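PDB 3WJ2: carboxylesterase from Ferroplasma acidiphilum, which probably hydrolyses carboxylic esters, as an alpha/beta-hydrolase-fold carboxylesterase from an acid-loving archaeon. Local coordinates for residues B[114-119]-B[123-128]; B[129-134]-B[167-172]; B[215-220]-B[227-232]. One frame throughout, in Å; residues are numbered along the deposited sequence.

The three contacts lie within the alpha/beta hydrolase fold and follow one another along the chain. Contacts 1 and 2 share helix 125-139, and their centres are about 13 Å apart. Arg-116 NE of contact 1 forms a salt bridge with Asp-129 OD2 of contact 2, at 2.9 Å. Contacts 1 and 3 have centres about 11 Å apart. Phe-123 N probably donates a hydrogen bond to Tyr-217 O between them. Contact 3 reaches contact 2 through Tyr-228 OH, probably hydrogen-bonded to Asp-171 OD2. The side chain of Tyr-115 in contact 1 touches the GxSxG motif (Gly-154, Ser-156 and Gly-158), which probably forms the nucleophile elbow.

Contact 1 (B[114-119]-B[123-128]); sequences EYRLAP and FPDAFN
Arg-116 and Asp-125 carry the charged part of this contact. The guanidinium and carboxylate lie nearly parallel, their planes 18° apart, and are stacked. Asp-125 CB sits over one face of the guanidinium, toward its rim, 3.5 Å from Arg-116 NH2. The salt bridge is long, with Arg-116 NH2 at 3.9 Å from Asp-125 OD1. That oxygen lies well out of the guanidinium plane, and none of the N-H groups is aimed at it. The attraction is therefore one of charge alone. A bend at chi3 (-62°) turns the guanidinium over Asp-125, while Asp-129 is the second acidic partner of the arginine. Arg-63 brings a like charge close to NH2, so the two acids probably help to offset it.

The apolar part centres on Ala-126. Its CB lies 3.5 Å from Tyr-115 CD1, meeting the ring obliquely, and it also packs on the carbonyl oxygen of Arg-116. The Tyr-115 hydroxyl is hydrogen-bonded to the backbone oxygen of His-83, whose ring stacks on the tyrosine.

One water joins the backbones. It accepts from Ala-126 N at 3.0 Å. It lies 3.1 Å from Arg-116 O, to which it can donate, though other acceptors compete for its protons. It thus serves an N-H in the first turn of the helix, where no earlier helical carbonyl is available. Pro-124 holds the N-cap position, and its O accepts from Asn-128 N. The arrangement belongs to a strand-loop-helix connection of the alpha/beta hydrolase fold, leading from strand 109-113 into helix 125-139.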
loop_
_atom_site.group_PDB
_atom_site.type_symbol
_atom_site.label_atom_id
_atom_site.label_comp_id
_atom_site.label_asym_id
_atom_site.label_seq_id
_atom_site.Cartn_x
_atom_site.Cartn_y
_atom_site.Cartn_z
ATOM N N GLU B 114 5.439 -36.947 0.537
ATOM C CA GLU B 114 6.324 -36.670 -0.601
ATOM C C GLU B 114 5.651 -36.822 -1.939
ATOM O O GLU B 114 5.790 -37.895 -2.611
ATOM C CB GLU B 114 7.607 -37.559 -0.622
ATOM C CG GLU B 114 8.696 -36.896 0.026
ATOM C CD GLU B 114 9.964 -37.756 0.047
ATOM O OE1 GLU B 114 10.089 -38.832 -0.626
ATOM O OE2 GLU B 114 10.777 -37.351 0.866
ATOM N N TYR B 115 5.038 -35.739 -2.438
ATOM C CA TYR B 115 4.493 -35.770 -3.810
ATOM C C TYR B 115 5.557 -35.667 -4.857
ATOM O O TYR B 115 6.724 -35.364 -4.535
ATOM C CB TYR B 115 3.497 -34.572 -3.948
ATOM C CG TYR B 115 4.144 -33.196 -3.651
ATOM C CD1 TYR B 115 4.799 -32.473 -4.696
ATOM C CD2 TYR B 115 4.127 -32.668 -2.324
ATOM C CE1 TYR B 115 5.357 -31.231 -4.371
ATOM C CE2 TYR B 115 4.636 -31.384 -2.061
ATOM C CZ TYR B 115 5.251 -30.730 -3.094
ATOM O OH TYR B 115 5.859 -29.495 -2.935
ATOM N N ARG B 116 5.197 -35.986 -6.086
ATOM C CA ARG B 116 6.190 -36.073 -7.216
ATOM C C ARG B 116 6.544 -34.642 -7.659
ATOM O O ARG B 116 5.683 -33.709 -7.689
ATOM C CB ARG B 116 5.627 -36.903 -8.341
ATOM C CG ARG B 116 5.554 -38.402 -7.868
ATOM C CD ARG B 116 4.814 -39.261 -8.927
ATOM N NE ARG B 116 3.437 -38.777 -9.079
ATOM C CZ ARG B 116 2.576 -39.131 -10.031
ATOM N NH1 ARG B 116 3.066 -40.006 -10.959
ATOM N NH2 ARG B 116 1.345 -38.632 -10.100
ATOM N N LEU B 117 7.809 -34.464 -8.044
ATOM C CA LEU B 117 8.348 -33.156 -8.305
ATOM C C LEU B 117 8.620 -32.943 -9.792
ATOM O O LEU B 117 8.895 -33.844 -10.568
ATOM C CB LEU B 117 9.690 -32.947 -7.514
ATOM C CG LEU B 117 9.463 -33.125 -6.037
ATOM C CD1 LEU B 117 10.926 -33.214 -5.354
ATOM C CD2 LEU B 117 8.661 -31.953 -5.496
ATOM N N ALA B 118 8.561 -31.657 -10.171
ATOM C CA ALA B 118 8.763 -31.211 -11.545
ATOM C C ALA B 118 10.236 -30.854 -11.732
ATOM O O ALA B 118 10.973 -30.634 -10.727
ATOM C CB ALA B 118 7.939 -29.924 -11.732
ATOM N N PRO B 119 10.705 -30.882 -13.011
ATOM C CA PRO B 119 9.966 -31.098 -14.262
ATOM C C PRO B 119 9.834 -32.552 -14.647
ATOM O O PRO B 119 9.148 -32.827 -15.663
ATOM C CB PRO B 119 10.873 -30.382 -15.324
ATOM C CG PRO B 119 12.255 -30.641 -14.721
ATOM C CD PRO B 119 12.105 -30.482 -13.243
ATOM N N PHE B 123 2.662 -30.798 -13.749
ATOM C CA PHE B 123 1.229 -30.727 -13.458
ATOM C C PHE B 123 0.483 -31.567 -14.441
ATOM O O PHE B 123 0.780 -31.550 -15.681
ATOM C CB PHE B 123 0.758 -29.257 -13.580
ATOM C CG PHE B 123 -0.712 -29.074 -13.348
ATOM C CD1 PHE B 123 -1.235 -29.065 -12.070
ATOM C CD2 PHE B 123 -1.601 -29.062 -14.453
ATOM C CE1 PHE B 123 -2.578 -28.922 -11.788
ATOM C CE2 PHE B 123 -3.027 -28.901 -14.214
ATOM C CZ PHE B 123 -3.529 -28.853 -12.930
ATOM N N PRO B 124 -0.462 -32.398 -13.975
ATOM C CA PRO B 124 -1.103 -32.403 -12.656
ATOM C C PRO B 124 -0.559 -33.460 -11.695
ATOM O O PRO B 124 -1.290 -33.765 -10.757
ATOM C CB PRO B 124 -2.571 -32.731 -12.996
ATOM C CG PRO B 124 -2.452 -33.853 -14.080
ATOM C CD PRO B 124 -1.285 -33.202 -14.962
ATOM N N ASP B 125 0.686 -33.967 -11.874
ATOM C CA ASP B 125 1.093 -35.073 -11.005
ATOM C C ASP B 125 1.080 -34.691 -9.477
ATOM O O ASP B 125 0.522 -35.421 -8.698
ATOM C CB ASP B 125 2.504 -35.631 -11.399
ATOM C CG ASP B 125 2.477 -36.330 -12.796
ATOM O OD1 ASP B 125 1.357 -36.529 -13.358
ATOM O OD2 ASP B 125 3.568 -36.667 -13.338
ATOM N N ALA B 126 1.725 -33.571 -9.086
ATOM C CA ALA B 126 1.776 -33.282 -7.602
ATOM C C ALA B 126 0.361 -33.061 -7.129
ATOM O O ALA B 126 0.039 -33.396 -5.990
ATOM C CB ALA B 126 2.597 -32.011 -7.388
ATOM N N PHE B 127 -0.398 -32.338 -7.953
ATOM C CA PHE B 127 -1.780 -32.083 -7.528
ATOM C C PHE B 127 -2.551 -33.403 -7.303
ATOM O O PHE B 127 -3.269 -33.557 -6.312
ATOM C CB PHE B 127 -2.478 -31.207 -8.623
ATOM C CG PHE B 127 -3.949 -31.142 -8.412
ATOM C CD1 PHE B 127 -4.527 -30.410 -7.376
ATOM C CD2 PHE B 127 -4.761 -31.986 -9.209
ATOM C CE1 PHE B 127 -5.930 -30.448 -7.166
ATOM C CE2 PHE B 127 -6.160 -32.045 -8.975
ATOM C CZ PHE B 127 -6.749 -31.283 -7.947
ATOM N N ASN B 128 -2.483 -34.329 -8.283
ATOM C CA ASN B 128 -3.135 -35.604 -8.131
ATOM C C ASN B 128 -2.563 -36.383 -6.932
ATOM O O ASN B 128 -3.309 -37.074 -6.254
ATOM C CB ASN B 128 -2.950 -36.427 -9.424
ATOM C CG ASN B 128 -3.824 -35.910 -10.583
ATOM O OD1 ASN B 128 -4.846 -35.174 -10.377
ATOM N ND2 ASN B 128 -3.426 -36.300 -11.822
HETATM O O HOH W 1 4.306 -32.596 -10.243
#

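Contact 2 (B[129-134]-B[167-172]); sequences DAYDSF and LKCRDG
Lys-168 crosses the ring of Tyr-131 at about a right angle. The lysine chain is extended beyond CG, so its methylenes run over one face of the ring. Lys-168 CE lies 3.7 Å from the Tyr-131 ring centroid, 21° off the normal, in a CH-pi contact. Lys-168 NZ follows at 4.4 Å from the Tyr-131 centroid and adds a cation-pi interaction. Nearer the lysine backbone, Lys-168 CG meets Tyr-131 CE1 at 3.5 Å. The tyrosine CG stands opposite its backbone N (chi1 177°), which carries the ring out from helix 125-139 toward the other helix.

Cys-169 comes to the same ring from another direction. Its backbone N lies at the ring edge, near the plane. Cys-169 SG approaches obliquely, 3.8 Å from Tyr-131 CE1. Cys-169 SG also lies obliquely to the second ring, 4.1 Å from Phe-134 CD2. Both are sulfur-aromatic contacts, made by a buried cysteine.

The tyrosine hydroxyl reaches the second helix through a water. Tyr-131 OH is 2.6 Å from it, and the water donates to Lys-168 O at 2.8 Å. Beyond Phe-134 lie Leu-80 and Tyr-82 of strand 78-82, so its ring also packs against the sheet. The segment axes approach to 11.1 Å and cross at -64°. This is helix-helix packing in the alpha/beta hydrolase fold, between helix 125-139 after strand 109-113 and helix 157-172 after strand 150-155 and the probable nucleophile elbow.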
loop_
_atom_site.group_PDB
_atom_site.type_symbol
_atom_site.label_atom_id
_atom_site.label_comp_id
_atom_site.label_asym_id
_atom_site.label_seq_id
_atom_site.Cartn_x
_atom_site.Cartn_y
_atom_site.Cartn_z
ATOM N N ASP B 129 -1.253 -36.231 -6.671
ATOM C CA ASP B 129 -0.681 -36.854 -5.505
ATOM C C ASP B 129 -1.310 -36.310 -4.207
ATOM O O ASP B 129 -1.584 -37.059 -3.244
ATOM C CB ASP B 129 0.822 -36.665 -5.492
ATOM C CG ASP B 129 1.518 -37.415 -6.562
ATOM O OD1 ASP B 129 0.902 -38.286 -7.240
ATOM O OD2 ASP B 129 2.720 -37.153 -6.791
ATOM N N ALA B 130 -1.464 -35.009 -4.118
ATOM C CA ALA B 130 -2.080 -34.354 -2.952
ATOM C C ALA B 130 -3.550 -34.792 -2.775
ATOM O O ALA B 130 -3.949 -35.270 -1.705
ATOM C CB ALA B 130 -1.868 -32.779 -3.048
ATOM N N TYR B 131 -4.350 -34.705 -3.864
ATOM C CA TYR B 131 -5.742 -35.092 -3.769
ATOM C C TYR B 131 -5.937 -36.555 -3.509
ATOM O O TYR B 131 -6.708 -36.937 -2.581
ATOM C CB TYR B 131 -6.380 -34.748 -5.088
ATOM C CG TYR B 131 -7.865 -35.154 -5.189
ATOM C CD1 TYR B 131 -8.858 -34.301 -4.722
ATOM C CD2 TYR B 131 -8.240 -36.380 -5.807
ATOM C CE1 TYR B 131 -10.226 -34.626 -4.859
ATOM C CE2 TYR B 131 -9.636 -36.709 -5.969
ATOM C CZ TYR B 131 -10.577 -35.822 -5.474
ATOM O OH TYR B 131 -11.958 -36.079 -5.594
ATOM N N ASP B 132 -5.176 -37.368 -4.241
ATOM C CA ASP B 132 -5.279 -38.825 -4.045
ATOM C C ASP B 132 -4.764 -39.247 -2.677
ATOM O O ASP B 132 -5.392 -40.155 -2.061
ATOM C CB ASP B 132 -4.554 -39.577 -5.161
ATOM C CG ASP B 132 -5.264 -39.454 -6.500
ATOM O OD1 ASP B 132 -6.502 -39.132 -6.617
ATOM O OD2 ASP B 132 -4.585 -39.743 -7.502
ATOM N N SER B 133 -3.685 -38.604 -2.140
ATOM C CA SER B 133 -3.201 -39.055 -0.842
ATOM C C SER B 133 -4.198 -38.721 0.262
ATOM O O SER B 133 -4.336 -39.447 1.230
ATOM C CB SER B 133 -1.750 -38.566 -0.486
ATOM O OG SER B 133 -1.737 -37.125 -0.482
ATOM N N PHE B 134 -4.908 -37.534 0.148
ATOM C CA PHE B 134 -5.894 -37.167 1.121
ATOM C C PHE B 134 -6.983 -38.256 1.133
ATOM O O PHE B 134 -7.347 -38.710 2.206
ATOM C CB PHE B 134 -6.469 -35.746 0.801
ATOM C CG PHE B 134 -7.740 -35.493 1.585
ATOM C CD1 PHE B 134 -7.691 -35.363 2.979
ATOM C CD2 PHE B 134 -9.000 -35.561 0.937
ATOM C CE1 PHE B 134 -8.885 -35.222 3.753
ATOM C CE2 PHE B 134 -10.166 -35.436 1.736
ATOM C CZ PHE B 134 -10.089 -35.311 3.110
ATOM N N LEU B 167 -10.528 -27.516 -3.506
ATOM C CA LEU B 167 -11.432 -27.091 -4.603
ATOM C C LEU B 167 -11.926 -28.329 -5.353
ATOM O O LEU B 167 -13.112 -28.432 -5.726
ATOM C CB LEU B 167 -10.665 -26.248 -5.628
ATOM C CG LEU B 167 -10.563 -24.805 -5.238
ATOM C CD1 LEU B 167 -9.650 -24.096 -6.196
ATOM C CD2 LEU B 167 -12.049 -24.057 -5.349
ATOM N N LYS B 168 -11.052 -29.300 -5.614
ATOM C CA LYS B 168 -11.523 -30.500 -6.368
ATOM C C LYS B 168 -12.470 -31.365 -5.513
ATOM O O LYS B 168 -13.473 -31.968 -6.050
ATOM C CB LYS B 168 -10.297 -31.321 -6.853
ATOM C CG LYS B 168 -10.782 -32.557 -7.675
ATOM C CD LYS B 168 -9.677 -33.311 -8.387
ATOM C CE LYS B 168 -10.285 -34.728 -8.841
ATOM N NZ LYS B 168 -9.149 -35.272 -9.770
ATOM N N CYS B 169 -12.232 -31.503 -4.211
ATOM C CA CYS B 169 -13.178 -32.194 -3.290
ATOM C C CYS B 169 -14.513 -31.497 -3.386
ATOM O O CYS B 169 -15.545 -32.221 -3.536
ATOM C CB CYS B 169 -12.710 -32.152 -1.804
ATOM S SG CYS B 169 -11.209 -33.138 -1.512
ATOM N N ARG B 170 -14.489 -30.180 -3.462
ATOM C CA ARG B 170 -15.784 -29.431 -3.450
ATOM C C ARG B 170 -16.470 -29.724 -4.764
ATOM O O ARG B 170 -17.738 -30.089 -4.780
ATOM C CB ARG B 170 -15.452 -27.940 -3.201
ATOM C CG ARG B 170 -16.687 -27.000 -2.895
ATOM C CD ARG B 170 -17.456 -26.719 -4.168
ATOM N NE ARG B 170 -16.652 -26.237 -5.317
ATOM C CZ ARG B 170 -16.108 -25.019 -5.429
ATOM N NH1 ARG B 170 -16.298 -24.118 -4.450
ATOM N NH2 ARG B 170 -15.410 -24.699 -6.509
ATOM N N ASP B 171 -15.710 -29.620 -5.843
ATOM C CA ASP B 171 -16.304 -29.814 -7.200
ATOM C C ASP B 171 -16.879 -31.199 -7.356
ATOM O O ASP B 171 -17.995 -31.343 -7.962
ATOM C CB ASP B 171 -15.250 -29.562 -8.246
ATOM C CG ASP B 171 -14.822 -28.117 -8.307
ATOM O OD1 ASP B 171 -15.574 -27.226 -7.840
ATOM O OD2 ASP B 171 -13.778 -27.819 -8.931
ATOM N N GLY B 172 -16.207 -32.204 -6.841
ATOM C CA GLY B 172 -16.657 -33.600 -7.015
ATOM C C GLY B 172 -17.658 -34.082 -5.991
ATOM O O GLY B 172 -18.004 -35.267 -6.053
HETATM O O HOH W 2 -13.691 -34.623 -6.816
#

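Contact 3 (B[215-220]-B[227-232]); sequences NMYSKN and PYFSPL
The rings of Tyr-217 and Phe-229 meet obliquely, with planes at 37° and centroids 5.0 Å apart. The two side chains run antiparallel past one another. The closest atoms are Tyr-217 CD2 and Phe-229 CE1, at 3.2 Å, a tight approach. Phe-229 CZ is also near, 3.5 Å from Tyr-217 CD2. Ser-218 CB comes obliquely to the phenylalanine ring, 3.8 Å from Phe-229 CE1. At the edge of the tyrosine ring, in its plane, lies a bridging water. Phe-87 stacks with the tyrosine ring, and Phe-123 meets Phe-229 edge-to-face.

This is aromatic packing at the C-terminal end of helix 207-217, where the chain leaves the helix at Ser-218. It joins that end to the loop before strand 243-248 of the alpha/beta hydrolase fold. Ala-126 and Phe-127 of helix 125-139 also pack on Tyr-217.

The water gives the two segments a polar link. Tyr-217 OH donates to it at 2.7 Å, and the water donates to Tyr-228 O at 2.9 Å. Tyr-217 CG lies across from the backbone N (chi1 -175°), which sends the ring toward the loop. A leucine in place of Tyr-217 would probably leave the water without its phenolic donor and open a gap beside Phe-229 CE1, where the tyrosine ring now packs. Ser-218 OG turns back to hydrogen-bond with Gly-214 O in the last turn of the helix.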
loop_
_atom_site.group_PDB
_atom_site.type_symbol
_atom_site.label_atom_id
_atom_site.label_comp_id
_atom_site.label_asym_id
_atom_site.label_seq_id
_atom_site.Cartn_x
_atom_site.Cartn_y
_atom_site.Cartn_z
ATOM N N ASN B 215 7.409 -22.439 -14.962
ATOM C CA ASN B 215 7.650 -23.095 -16.235
ATOM C C ASN B 215 8.052 -24.566 -16.027
ATOM O O ASN B 215 7.745 -25.379 -16.912
ATOM C CB ASN B 215 8.741 -22.372 -17.025
ATOM C CG ASN B 215 8.257 -21.026 -17.636
ATOM O OD1 ASN B 215 7.062 -20.740 -17.737
ATOM N ND2 ASN B 215 9.214 -20.186 -17.990
ATOM N N MET B 216 8.769 -24.910 -14.942
ATOM C CA MET B 216 9.101 -26.298 -14.731
ATOM C C MET B 216 7.880 -27.148 -14.388
ATOM O O MET B 216 7.808 -28.325 -14.769
ATOM C CB MET B 216 10.159 -26.543 -13.627
ATOM C CG MET B 216 11.581 -25.960 -13.888
ATOM S SD MET B 216 12.307 -26.752 -15.363
ATOM C CE MET B 216 13.741 -25.714 -15.583
ATOM N N TYR B 217 6.923 -26.570 -13.682
ATOM C CA TYR B 217 5.751 -27.334 -13.228
ATOM C C TYR B 217 4.672 -27.460 -14.332
ATOM O O TYR B 217 4.042 -28.507 -14.463
ATOM C CB TYR B 217 5.141 -26.622 -12.002
ATOM C CG TYR B 217 3.978 -27.322 -11.284
ATOM C CD1 TYR B 217 3.988 -28.711 -11.034
ATOM C CD2 TYR B 217 2.868 -26.549 -10.872
ATOM C CE1 TYR B 217 2.875 -29.351 -10.308
ATOM C CE2 TYR B 217 1.766 -27.217 -10.180
ATOM C CZ TYR B 217 1.779 -28.515 -9.968
ATOM O OH TYR B 217 0.736 -29.019 -9.267
ATOM N N SER B 218 4.466 -26.396 -15.079
ATOM C CA SER B 218 3.384 -26.439 -16.087
ATOM C C SER B 218 3.866 -27.290 -17.235
ATOM O O SER B 218 5.099 -27.340 -17.514
ATOM C CB SER B 218 3.031 -25.006 -16.534
ATOM O OG SER B 218 4.146 -24.397 -17.279
ATOM N N LYS B 219 2.936 -27.995 -17.865
ATOM C CA LYS B 219 3.230 -28.645 -19.161
ATOM C C LYS B 219 3.300 -27.602 -20.296
ATOM O O LYS B 219 4.191 -27.638 -21.165
ATOM C CB LYS B 219 2.150 -29.629 -19.445
ATOM C CG LYS B 219 2.461 -30.986 -18.938
ATOM C CD LYS B 219 1.594 -31.964 -19.689
ATOM C CE LYS B 219 1.988 -33.393 -19.344
ATOM N NZ LYS B 219 3.415 -33.767 -19.671
ATOM N N ASN B 220 2.371 -26.648 -20.280
ATOM C CA ASN B 220 2.525 -25.453 -21.103
ATOM C C ASN B 220 2.119 -24.228 -20.277
ATOM O O ASN B 220 1.157 -24.310 -19.463
ATOM C CB ASN B 220 1.600 -25.560 -22.291
ATOM C CG ASN B 220 0.147 -25.735 -21.850
ATOM O OD1 ASN B 220 -0.566 -24.747 -21.553
ATOM N ND2 ASN B 220 -0.283 -26.993 -21.757
ATOM N N PRO B 227 -8.130 -24.215 -12.490
ATOM C CA PRO B 227 -8.199 -23.853 -11.076
ATOM C C PRO B 227 -7.408 -24.797 -10.209
ATOM O O PRO B 227 -7.129 -24.422 -9.081
ATOM C CB PRO B 227 -9.662 -24.009 -10.716
ATOM C CG PRO B 227 -10.416 -23.993 -12.015
ATOM C CD PRO B 227 -9.495 -24.601 -12.992
ATOM N N TYR B 228 -7.110 -26.001 -10.667
ATOM C CA TYR B 228 -6.302 -26.921 -9.789
ATOM C C TYR B 228 -4.833 -26.637 -9.903
ATOM O O TYR B 228 -4.031 -27.164 -9.097
ATOM C CB TYR B 228 -6.580 -28.387 -10.184
ATOM C CG TYR B 228 -8.101 -28.765 -10.007
ATOM C CD1 TYR B 228 -8.966 -27.981 -9.190
ATOM C CD2 TYR B 228 -8.665 -29.853 -10.721
ATOM C CE1 TYR B 228 -10.327 -28.291 -9.057
ATOM C CE2 TYR B 228 -9.997 -30.176 -10.532
ATOM C CZ TYR B 228 -10.814 -29.423 -9.738
ATOM O OH TYR B 228 -12.152 -29.765 -9.689
ATOM N N PHE B 229 -4.420 -25.807 -10.873
ATOM C CA PHE B 229 -3.054 -25.290 -10.939
ATOM C C PHE B 229 -3.031 -23.948 -10.202
ATOM O O PHE B 229 -2.131 -23.664 -9.425
ATOM C CB PHE B 229 -2.571 -25.023 -12.420
ATOM C CG PHE B 229 -1.122 -24.561 -12.534
ATOM C CD1 PHE B 229 -0.171 -25.415 -13.019
ATOM C CD2 PHE B 229 -0.667 -23.305 -11.992
ATOM C CE1 PHE B 229 1.210 -25.015 -13.168
ATOM C CE2 PHE B 229 0.697 -22.912 -12.126
ATOM C CZ PHE B 229 1.651 -23.812 -12.704
ATOM N N SER B 230 -4.045 -23.090 -10.450
ATOM C CA SER B 230 -4.103 -21.753 -9.837
ATOM C C SER B 230 -5.494 -21.583 -9.243
ATOM O O SER B 230 -6.478 -21.220 -9.963
ATOM C CB SER B 230 -3.876 -20.538 -10.830
ATOM O OG SER B 230 -2.512 -20.520 -11.389
ATOM N N PRO B 231 -5.724 -21.804 -7.969
ATOM C CA PRO B 231 -7.035 -21.735 -7.330
ATOM C C PRO B 231 -7.724 -20.384 -7.522
ATOM O O PRO B 231 -8.953 -20.317 -7.447
ATOM C CB PRO B 231 -6.707 -21.967 -5.814
ATOM C CG PRO B 231 -5.559 -22.979 -5.933
ATOM C CD PRO B 231 -4.698 -22.453 -7.118
ATOM N N LEU B 232 -6.948 -19.315 -7.746
ATOM C CA LEU B 232 -7.597 -18.022 -7.889
ATOM C C LEU B 232 -8.378 -17.977 -9.185
ATOM O O LEU B 232 -9.148 -17.033 -9.335
ATOM C CB LEU B 232 -6.546 -16.864 -7.818
ATOM C CG LEU B 232 -6.428 -16.462 -6.376
ATOM C CD1 LEU B 232 -5.115 -15.584 -6.212
ATOM C CD2 LEU B 232 -7.665 -15.624 -5.844
HETATM O O HOH W 3 -1.199 -27.444 -8.371
#